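Local coordinates for uncharacterized protein (Pyrococcus furiosus DSM 3638, PDB 3WZ2) that is an archaeal homolog of proteasome-assembly chaperones and probably acts in building or activating the proteasome, at residues D126-W131 against L178-G183. Residues are numbered along the deposited sequence; the frame is centred on the assembly and turned at random.
Sequences DTFEVW and LGETFG
L178 and W131 form an antiparallel hydrogen-bonded pair: L178 N donates to W131 O at 2.8 Å, and W131 N returns a bond to L178 O. The same L178 O also takes a CA-H...O contact from V130 CA. G179 follows as the non-hydrogen-bonded partner of V130, their CA atoms 4.5 Å apart; on its other flank it bonds to A117 and M119. Strand 174-181 thus runs between 112-120, its parallel neighbour, and 130-134, its antiparallel one, with only the short strand 149-150 beyond 130-134 in the mixed sheet of this PAC2-family chain. At E180 side-chain bonds join the backbone one. E180 N donates a hydrogen bond to E129 O (2.9 Å), and a water donates to both E129 O and E180 O. The side chain, extended beyond CG (chi2 -178°), carries its carboxylate between the backbone N of E129 and the indole of W131, and each oxygen is met from above the carboxylate plane: E180 OE1 by E129 N at 2.8 Å, E180 OE2 by W131 NE1, also at 2.8 Å, a nearly straight bond with E180 OE2 in the plane of the indole. K125 adds a salt bridge to OE1, which would probably favour the charged carboxylate. An alanine here would probably leave the W131 indole N-H, the E129 amide and the K125 ammonium without this shared acceptor group. T181 next lays its CA over one face of the F128 ring, 4.2 Å from the centroid, while T181 OG1 is hydrogen-bonded to D187. Finally F182 offers a ring face to the edge of F128, an edge-to-face pair with planes 65° apart and F128 CZ over the centre of the F182 ring, 4.0 Å above its plane.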
loop_
_atom_site.group_PDB
_atom_site.type_symbol
_atom_site.label_atom_id
_atom_site.label_comp_id
_atom_site.label_asym_id
_atom_site.label_seq_id
_atom_site.Cartn_x
_atom_site.Cartn_y
_atom_site.Cartn_z
ATOM N N ASP B 126 -1.869 -45.744 0.146
ATOM C CA ASP B 126 -1.887 -46.617 -1.017
ATOM C C ASP B 126 -3.033 -46.295 -1.935
ATOM O O ASP B 126 -2.883 -46.383 -3.138
ATOM C CB ASP B 126 -1.910 -48.081 -0.578
ATOM C CG ASP B 126 -0.623 -48.464 0.178
ATOM O OD1 ASP B 126 0.426 -48.511 -0.495
ATOM O OD2 ASP B 126 -0.649 -48.634 1.433
ATOM N N THR B 127 -4.171 -45.920 -1.351
ATOM C CA THR B 127 -5.335 -45.488 -2.114
ATOM C C THR B 127 -5.813 -44.158 -1.524
ATOM O O THR B 127 -6.464 -44.091 -0.472
ATOM C CB THR B 127 -6.444 -46.577 -2.095
ATOM O OG1 THR B 127 -5.880 -47.828 -2.523
ATOM C CG2 THR B 127 -7.616 -46.216 -3.030
ATOM N N PHE B 128 -5.493 -43.103 -2.240
ATOM C CA PHE B 128 -6.081 -41.795 -2.018
ATOM C C PHE B 128 -7.532 -41.766 -2.488
ATOM O O PHE B 128 -7.834 -42.173 -3.609
ATOM C CB PHE B 128 -5.261 -40.732 -2.777
ATOM C CG PHE B 128 -3.948 -40.400 -2.127
ATOM C CD1 PHE B 128 -3.908 -39.694 -0.921
ATOM C CD2 PHE B 128 -2.745 -40.787 -2.712
ATOM C CE1 PHE B 128 -2.683 -39.355 -0.324
ATOM C CE2 PHE B 128 -1.530 -40.474 -2.112
ATOM C CZ PHE B 128 -1.507 -39.746 -0.925
ATOM N N GLU B 129 -8.409 -41.221 -1.656
ATOM C CA GLU B 129 -9.832 -41.174 -1.959
ATOM C C GLU B 129 -10.258 -39.767 -2.520
ATOM O O GLU B 129 -9.448 -38.841 -2.650
ATOM C CB GLU B 129 -10.630 -41.501 -0.693
ATOM C CG GLU B 129 -10.375 -42.879 -0.058
ATOM C CD GLU B 129 -10.907 -44.115 -0.829
ATOM O OE1 GLU B 129 -11.283 -44.044 -2.024
ATOM O OE2 GLU B 129 -10.887 -45.214 -0.213
ATOM N N VAL B 130 -11.530 -39.648 -2.879
ATOM C CA VAL B 130 -12.144 -38.376 -3.290
ATOM C C VAL B 130 -13.362 -38.077 -2.420
ATOM O O VAL B 130 -14.219 -38.918 -2.244
ATOM C CB VAL B 130 -12.615 -38.427 -4.762
ATOM C CG1 VAL B 130 -13.277 -37.100 -5.191
ATOM C CG2 VAL B 130 -11.447 -38.743 -5.659
ATOM N N TRP B 131 -13.386 -36.886 -1.844
ATOM C CA TRP B 131 -14.518 -36.448 -1.042
ATOM C C TRP B 131 -15.331 -35.439 -1.812
ATOM O O TRP B 131 -14.892 -34.891 -2.795
ATOM C CB TRP B 131 -14.033 -35.815 0.273
ATOM C CG TRP B 131 -13.262 -36.713 1.175
ATOM C CD1 TRP B 131 -11.974 -37.092 1.027
ATOM C CD2 TRP B 131 -13.710 -37.305 2.408
ATOM N NE1 TRP B 131 -11.578 -37.881 2.084
ATOM C CE2 TRP B 131 -12.622 -38.024 2.949
ATOM C CE3 TRP B 131 -14.899 -37.253 3.126
ATOM C CZ2 TRP B 131 -12.710 -38.731 4.156
ATOM C CZ3 TRP B 131 -14.991 -37.954 4.341
ATOM C CH2 TRP B 131 -13.910 -38.691 4.835
ATOM N N LEU B 178 -13.037 -33.116 -3.834
ATOM C CA LEU B 178 -11.723 -33.009 -3.254
ATOM C C LEU B 178 -10.940 -34.304 -3.352
ATOM O O LEU B 178 -11.282 -35.299 -2.708
ATOM C CB LEU B 178 -11.827 -32.616 -1.797
ATOM C CG LEU B 178 -12.495 -31.274 -1.563
ATOM C CD1 LEU B 178 -13.855 -31.479 -0.950
ATOM C CD2 LEU B 178 -11.671 -30.438 -0.657
ATOM N N GLY B 179 -9.878 -34.272 -4.139
ATOM C CA GLY B 179 -8.961 -35.403 -4.225
ATOM C C GLY B 179 -7.976 -35.335 -3.105
ATOM O O GLY B 179 -7.178 -34.391 -3.031
ATOM N N GLU B 180 -8.026 -36.316 -2.231
ATOM C CA GLU B 180 -6.939 -36.539 -1.275
ATOM C C GLU B 180 -5.606 -36.621 -1.971
ATOM O O GLU B 180 -5.464 -37.188 -3.073
ATOM C CB GLU B 180 -7.132 -37.822 -0.466
ATOM C CG GLU B 180 -8.309 -37.792 0.481
ATOM C CD GLU B 180 -8.429 -39.074 1.307
ATOM O OE1 GLU B 180 -7.832 -40.096 0.884
ATOM O OE2 GLU B 180 -9.092 -39.069 2.370
ATOM N N THR B 181 -4.621 -35.993 -1.356
ATOM C CA THR B 181 -3.272 -35.912 -1.932
ATOM C C THR B 181 -2.283 -35.673 -0.788
ATOM O O THR B 181 -2.681 -35.349 0.353
ATOM C CB THR B 181 -3.198 -34.819 -3.027
ATOM O OG1 THR B 181 -1.917 -34.861 -3.688
ATOM C CG2 THR B 181 -3.419 -33.425 -2.459
ATOM N N PHE B 182 -1.005 -35.815 -1.081
ATOM C CA PHE B 182 0.053 -35.625 -0.078
ATOM C C PHE B 182 -0.106 -34.270 0.582
ATOM O O PHE B 182 -0.168 -34.147 1.802
ATOM C CB PHE B 182 1.428 -35.695 -0.735
ATOM C CG PHE B 182 1.664 -36.951 -1.530
ATOM C CD1 PHE B 182 1.337 -37.025 -2.891
ATOM C CD2 PHE B 182 2.231 -38.063 -0.921
ATOM C CE1 PHE B 182 1.568 -38.188 -3.630
ATOM C CE2 PHE B 182 2.458 -39.221 -1.649
ATOM C CZ PHE B 182 2.136 -39.285 -3.000
ATOM N N GLY B 183 -0.146 -33.239 -0.243
ATOM C CA GLY B 183 -0.244 -31.868 0.258
ATOM C C GLY B 183 0.879 -30.959 -0.190
ATOM O O GLY B 183 0.814 -29.755 0.003
HETATM O O HOH W 1 -7.486 -38.476 -4.521
#